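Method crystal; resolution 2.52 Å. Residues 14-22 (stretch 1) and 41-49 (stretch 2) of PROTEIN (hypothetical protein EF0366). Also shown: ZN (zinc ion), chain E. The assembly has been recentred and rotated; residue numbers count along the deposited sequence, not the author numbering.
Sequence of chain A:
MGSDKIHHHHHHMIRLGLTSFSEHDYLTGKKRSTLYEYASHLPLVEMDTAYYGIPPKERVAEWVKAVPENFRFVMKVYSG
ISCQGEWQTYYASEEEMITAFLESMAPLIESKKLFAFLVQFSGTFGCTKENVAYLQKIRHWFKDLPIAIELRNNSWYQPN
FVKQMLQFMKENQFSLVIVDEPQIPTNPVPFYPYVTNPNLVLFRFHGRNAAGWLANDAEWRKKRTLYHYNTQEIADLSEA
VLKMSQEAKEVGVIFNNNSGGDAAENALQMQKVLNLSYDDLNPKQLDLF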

ATOM      1  N   ILE A  14     -12.823   8.302  -0.379  1.00 46.91           N
ATOM      2  CA  ILE A  14     -12.524   6.861  -0.323  1.00 45.62           C
ATOM      3  C   ILE A  14     -12.416   6.242  -1.723  1.00 44.76           C
ATOM      4  O   ILE A  14     -13.405   6.157  -2.454  1.00 44.81           O
ATOM      5  CB  ILE A  14     -13.589   6.057   0.474  1.00 45.69           C
ATOM      6  CG1 ILE A  14     -13.790   6.631   1.878  1.00 45.44           C
ATOM      7  CG2 ILE A  14     -13.203   4.569   0.544  1.00 45.56           C
ATOM      8  CD1 ILE A  14     -15.048   6.117   2.578  1.00 45.22           C
ATOM      9  N   ARG A  15     -11.218   5.791  -2.077  1.00 43.79           N
ATOM     10  CA  ARG A  15     -10.981   5.127  -3.359  1.00 42.80           C
ATOM     11  C   ARG A  15     -10.743   3.631  -3.168  1.00 42.42           C
ATOM     12  O   ARG A  15      -9.962   3.221  -2.300  1.00 42.21           O
ATOM     13  CB  ARG A  15      -9.773   5.734  -4.064  1.00 42.62           C
ATOM     14  CG  ARG A  15      -9.958   7.147  -4.562  1.00 41.57           C
ATOM     15  CD  ARG A  15      -8.602   7.712  -4.907  1.00 41.07           C
ATOM     16  NE  ARG A  15      -8.675   8.842  -5.828  1.00 40.40           N
ATOM     17  CZ  ARG A  15      -8.620  10.111  -5.451  1.00 39.67           C
ATOM     18  NH1 ARG A  15      -8.499  10.418  -4.170  1.00 40.23           N
ATOM     19  NH2 ARG A  15      -8.686  11.074  -6.355  1.00 40.22           N
ATOM     20  N   LEU A  16     -11.413   2.825  -3.986  1.00 41.69           N
ATOM     21  CA  LEU A  16     -11.235   1.376  -3.957  1.00 41.23           C
ATOM     22  C   LEU A  16     -10.432   0.900  -5.156  1.00 40.87           C
ATOM     23  O   LEU A  16     -10.658   1.344  -6.284  1.00 40.89           O
ATOM     24  CB  LEU A  16     -12.588   0.660  -3.911  1.00 41.08           C
ATOM     25  CG  LEU A  16     -13.586   1.169  -2.871  1.00 40.97           C
ATOM     26  CD1 LEU A  16     -14.852   0.351  -2.914  1.00 40.17           C
ATOM     27  CD2 LEU A  16     -12.974   1.156  -1.483  1.00 40.62           C
ATOM     28  N   GLY A  17      -9.500  -0.010  -4.906  1.00 40.44           N
ATOM     29  CA  GLY A  17      -8.629  -0.508  -5.959  1.00 40.18           C
ATOM     30  C   GLY A  17      -8.122  -1.916  -5.762  1.00 39.80           C
ATOM     31  O   GLY A  17      -8.335  -2.522  -4.716  1.00 40.00           O
ATOM     32  N   LEU A  18      -7.444  -2.427  -6.785  1.00 39.57           N
ATOM     33  CA  LEU A  18      -6.889  -3.778  -6.774  1.00 39.32           C
ATOM     34  C   LEU A  18      -5.407  -3.761  -7.111  1.00 39.39           C
ATOM     35  O   LEU A  18      -4.835  -2.719  -7.422  1.00 39.29           O
ATOM     36  CB  LEU A  18      -7.598  -4.672  -7.801  1.00 38.97           C
ATOM     37  CG  LEU A  18      -9.115  -4.665  -7.938  1.00 38.28           C
ATOM     38  CD1 LEU A  18      -9.524  -5.448  -9.164  1.00 37.33           C
ATOM     39  CD2 LEU A  18      -9.759  -5.232  -6.693  1.00 37.97           C
ATOM     40  N   THR A  19      -4.807  -4.940  -7.054  1.00 39.74           N
ATOM     41  CA  THR A  19      -3.464  -5.175  -7.554  1.00 39.90           C
ATOM     42  C   THR A  19      -3.535  -5.773  -8.957  1.00 40.33           C
ATOM     43  O   THR A  19      -2.744  -5.419  -9.839  1.00 40.14           O
ATOM     44  CB  THR A  19      -2.731  -6.150  -6.636  1.00 39.58           C
ATOM     45  OG1 THR A  19      -2.701  -5.605  -5.316  1.00 39.04           O
ATOM     46  CG2 THR A  19      -1.314  -6.377  -7.119  1.00 40.05           C
ATOM     47  N   SER A  20      -4.490  -6.684  -9.140  1.00 41.02           N
ATOM     48  CA  SER A  20      -4.648  -7.416 -10.387  1.00 41.93           C
ATOM     49  C   SER A  20      -5.590  -6.735 -11.370  1.00 42.27           C
ATOM     50  O   SER A  20      -6.632  -7.289 -11.744  1.00 42.37           O
ATOM     51  CB  SER A  20      -5.093  -8.857 -10.126  1.00 41.98           C
ATOM     52  OG  SER A  20      -4.099  -9.553  -9.399  1.00 43.11           O
ATOM     53  N   PHE A  21      -5.217  -5.522 -11.778  1.00 42.67           N
ATOM     54  CA  PHE A  21      -5.725  -4.962 -13.026  1.00 43.02           C
ATOM     55  C   PHE A  21      -5.368  -5.981 -14.109  1.00 43.03           C
ATOM     56  O   PHE A  21      -6.097  -6.140 -15.085  1.00 43.12           O
ATOM     57  CB  PHE A  21      -5.129  -3.564 -13.320  1.00 43.16           C
ATOM     58  CG  PHE A  21      -3.691  -3.579 -13.782  1.00 43.31           C
ATOM     59  CD1 PHE A  21      -2.648  -3.662 -12.861  1.00 43.86           C
ATOM     60  CD2 PHE A  21      -3.383  -3.503 -15.136  1.00 43.11           C
ATOM     61  CE1 PHE A  21      -1.321  -3.680 -13.286  1.00 43.81           C
ATOM     62  CE2 PHE A  21      -2.062  -3.520 -15.569  1.00 43.57           C
ATOM     63  CZ  PHE A  21      -1.028  -3.610 -14.642  1.00 43.58           C
ATOM     64  N   SER A  22      -4.242  -6.669 -13.889  1.00 43.12           N
ATOM     65  CA  SER A  22      -3.792  -7.834 -14.662  1.00 43.10           C
ATOM     66  C   SER A  22      -3.964  -7.692 -16.180  1.00 43.07           C
ATOM     67  O   SER A  22      -4.868  -8.282 -16.775  1.00 43.02           O
ATOM     68  CB  SER A  22      -4.474  -9.108 -14.144  1.00 43.03           C
ATOM     69  OG  SER A  22      -3.691 -10.247 -14.433  1.00 42.78           O
ATOM     70  N   HIS A  41     -13.521   1.707 -14.637  1.00 43.86           N
ATOM     71  CA  HIS A  41     -14.385   1.377 -13.495  1.00 43.92           C
ATOM     72  C   HIS A  41     -13.827   1.837 -12.151  1.00 43.25           C
ATOM     73  O   HIS A  41     -14.593   2.145 -11.248  1.00 43.28           O
ATOM     74  CB  HIS A  41     -14.719  -0.127 -13.396  1.00 44.30           C
ATOM     75  CG  HIS A  41     -14.327  -0.937 -14.592  1.00 45.53           C
ATOM     76  ND1 HIS A  41     -15.021  -0.894 -15.783  1.00 46.98           N
ATOM     77  CD2 HIS A  41     -13.331  -1.839 -14.767  1.00 46.21           C
ATOM     78  CE1 HIS A  41     -14.456  -1.720 -16.647  1.00 47.22           C
ATOM     79  NE2 HIS A  41     -13.429  -2.308 -16.054  1.00 46.70           N
ATOM     80  N   LEU A  42     -12.508   1.854 -12.001  1.00 42.57           N
ATOM     81  CA  LEU A  42     -11.928   2.134 -10.683  1.00 42.05           C
ATOM     82  C   LEU A  42     -11.033   3.380 -10.614  1.00 41.57           C
ATOM     83  O   LEU A  42     -10.371   3.726 -11.596  1.00 41.44           O
ATOM     84  CB  LEU A  42     -11.231   0.889 -10.111  1.00 41.86           C
ATOM     85  CG  LEU A  42     -12.186  -0.236  -9.682  1.00 41.73           C
ATOM     86  CD1 LEU A  42     -11.437  -1.505  -9.306  1.00 41.64           C
ATOM     87  CD2 LEU A  42     -13.093   0.194  -8.534  1.00 41.62           C
ATOM     88  N   PRO A  43     -11.042   4.075  -9.456  1.00 41.07           N
ATOM     89  CA  PRO A  43     -10.254   5.293  -9.257  1.00 40.52           C
ATOM     90  C   PRO A  43      -8.860   5.052  -8.663  1.00 39.99           C
ATOM     91  O   PRO A  43      -8.092   5.998  -8.485  1.00 40.09           O
ATOM     92  CB  PRO A  43     -11.101   6.067  -8.255  1.00 40.66           C
ATOM     93  CG  PRO A  43     -11.730   4.989  -7.402  1.00 40.85           C
ATOM     94  CD  PRO A  43     -11.841   3.747  -8.258  1.00 41.04           C
ATOM     95  N   LEU A  44      -8.537   3.803  -8.360  1.00 39.01           N
ATOM     96  CA  LEU A  44      -7.289   3.505  -7.698  1.00 38.55           C
ATOM     97  C   LEU A  44      -6.785   2.143  -8.120  1.00 38.62           C
ATOM     98  O   LEU A  44      -7.565   1.208  -8.283  1.00 38.41           O
ATOM     99  CB  LEU A  44      -7.492   3.553  -6.184  1.00 38.52           C
ATOM    100  CG  LEU A  44      -6.333   3.314  -5.218  1.00 38.13           C
ATOM    101  CD1 LEU A  44      -5.289   4.428  -5.309  1.00 37.68           C
ATOM    102  CD2 LEU A  44      -6.886   3.204  -3.815  1.00 38.02           C
ATOM    103  N   VAL A  45      -5.478   2.044  -8.318  1.00 38.82           N
ATOM    104  CA  VAL A  45      -4.842   0.770  -8.582  1.00 39.49           C
ATOM    105  C   VAL A  45      -3.553   0.671  -7.778  1.00 40.15           C
ATOM    106  O   VAL A  45      -2.911   1.679  -7.500  1.00 40.01           O
ATOM    107  CB  VAL A  45      -4.558   0.571 -10.086  1.00 39.22           C
ATOM    108  CG1 VAL A  45      -3.299   1.301 -10.508  1.00 39.32           C
ATOM    109  CG2 VAL A  45      -4.456  -0.912 -10.429  1.00 39.34           C
ATOM    110  N   GLU A  46      -3.195  -0.542  -7.379  1.00 41.23           N
ATOM    111  CA  GLU A  46      -1.857  -0.787  -6.881  1.00 42.46           C
ATOM    112  C   GLU A  46      -1.092  -1.557  -7.931  1.00 43.55           C
ATOM    113  O   GLU A  46      -1.544  -2.599  -8.401  1.00 43.56           O
ATOM    114  CB  GLU A  46      -1.860  -1.567  -5.577  1.00 42.24           C
ATOM    115  CG  GLU A  46      -0.453  -1.829  -5.052  1.00 42.21           C
ATOM    116  CD  GLU A  46      -0.444  -2.702  -3.825  1.00 41.64           C
ATOM    117  OE1 GLU A  46      -1.225  -2.437  -2.895  1.00 41.99           O
ATOM    118  OE2 GLU A  46       0.344  -3.661  -3.786  1.00 42.00           O
HETATM  119  N   MSE A  47       0.066  -1.031  -8.303  1.00 44.80           N
HETATM  120  CA  MSE A  47       0.917  -1.702  -9.259  1.00 46.62           C
HETATM  121  C   MSE A  47       2.156  -2.223  -8.566  1.00 45.57           C
HETATM  122  O   MSE A  47       2.892  -1.464  -7.929  1.00 45.36           O
HETATM  123  CB  MSE A  47       1.268  -0.767 -10.398  1.00 46.12           C
HETATM  124  CG  MSE A  47       0.052  -0.373 -11.203  1.00 48.03           C
HETATM  125 SE   MSE A  47       0.526   0.542 -12.847  1.00 53.10          SE
HETATM  126  CE  MSE A  47       1.396  -0.963 -13.865  1.00 51.89           C
ATOM    127  N   ASP A  48       2.356  -3.533  -8.690  1.00 45.20           N
ATOM    128  CA  ASP A  48       3.461  -4.228  -8.052  1.00 44.83           C
ATOM    129  C   ASP A  48       4.635  -4.444  -8.996  1.00 44.38           C
ATOM    130  O   ASP A  48       5.705  -4.858  -8.579  1.00 44.03           O
ATOM    131  CB  ASP A  48       2.969  -5.562  -7.505  1.00 44.98           C
ATOM    132  CG  ASP A  48       2.053  -5.397  -6.307  1.00 46.19           C
ATOM    133  OD1 ASP A  48       1.860  -4.257  -5.830  1.00 47.00           O
ATOM    134  OD2 ASP A  48       1.520  -6.418  -5.834  1.00 48.71           O
ATOM    135  N   THR A  49       4.417  -4.133 -10.269  1.00 44.15           N
ATOM    136  CA  THR A  49       5.385  -4.355 -11.342  1.00 43.88           C
ATOM    137  C   THR A  49       6.819  -3.882 -11.041  1.00 43.64           C
ATOM    138  O   THR A  49       7.777  -4.574 -11.376  1.00 43.46           O
ATOM    139  CB  THR A  49       4.850  -3.756 -12.675  1.00 43.84           C
ATOM    140  OG1 THR A  49       5.864  -3.797 -13.679  1.00 43.89           O
ATOM    141  CG2 THR A  49       4.402  -2.327 -12.481  1.00 44.25           C
TER
HETATM  142 ZN    ZN E 281     -13.950  -4.414 -17.320  0.50 69.23          ZN
HETATM  143  O   HOH W   1       0.155  -4.948 -10.253  1.00 39.72           O

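The strand that runs through Ile 14 to Gly 17 lies beside strand 44-47, pointing the same general way, their axes 35° apart and 4.7 Å at closest approach; together the two stretches bury 639 Å² of surface. Stretch 2 opens at His 41, which makes no contact with stretch 1 but binds the zinc ion through NE2 (2.5 Å from NE2 to ZN), with one further ligand from elsewhere in the structure. Leu 42 points toward stretch 1 and is the first to pack: its CD1 lies 4.2 Å from Leu 18 CG, an apolar contact, while its CD2 sits 3.5 Å from Leu 16 O. Pro 43 lays its ring against the same carbonyl (CD to Leu 16 O, 3.3 Å) and meets the aliphatic start of Arg 15 (CG to Arg 15 CB, 3.9 Å). Leu 44 also covers Arg 15, CB to CB at 3.8 Å, and its carbonyl oxygen comes within 3.1 Å of Gly 17 CA. That closeness depends on glycine: a CB there would lie 2.3 Å from Leu 44 O. Val 45 turns its CG2 to Leu 18 O (3.5 Å) and, in an apolar contact, to Phe 21 CB (4.0 Å). Glu 46 supplies the one direct hydrogen bond between the stretches, N to Leu 18 O at 2.7 Å and nearly straight at 173°. Its own carbonyl receives a CA-H...O contact from Thr 19, CA to Glu 46 O at 3.3 Å. Selenomethionine Met 47 starts away from stretch 1, but its end returns: CE reaches Phe 21 CZ at 3.7 Å, and SE lies obliquely 5.2 Å from the ring centroid. At Asp 48 the link becomes solvent-mediated: water 1 accepts from Asp 48 N and donates to Thr 19 O, each 3.0 Å from the water oxygen. Asp 48 OD2 also approaches Thr 19 CG2 at 3.1 Å.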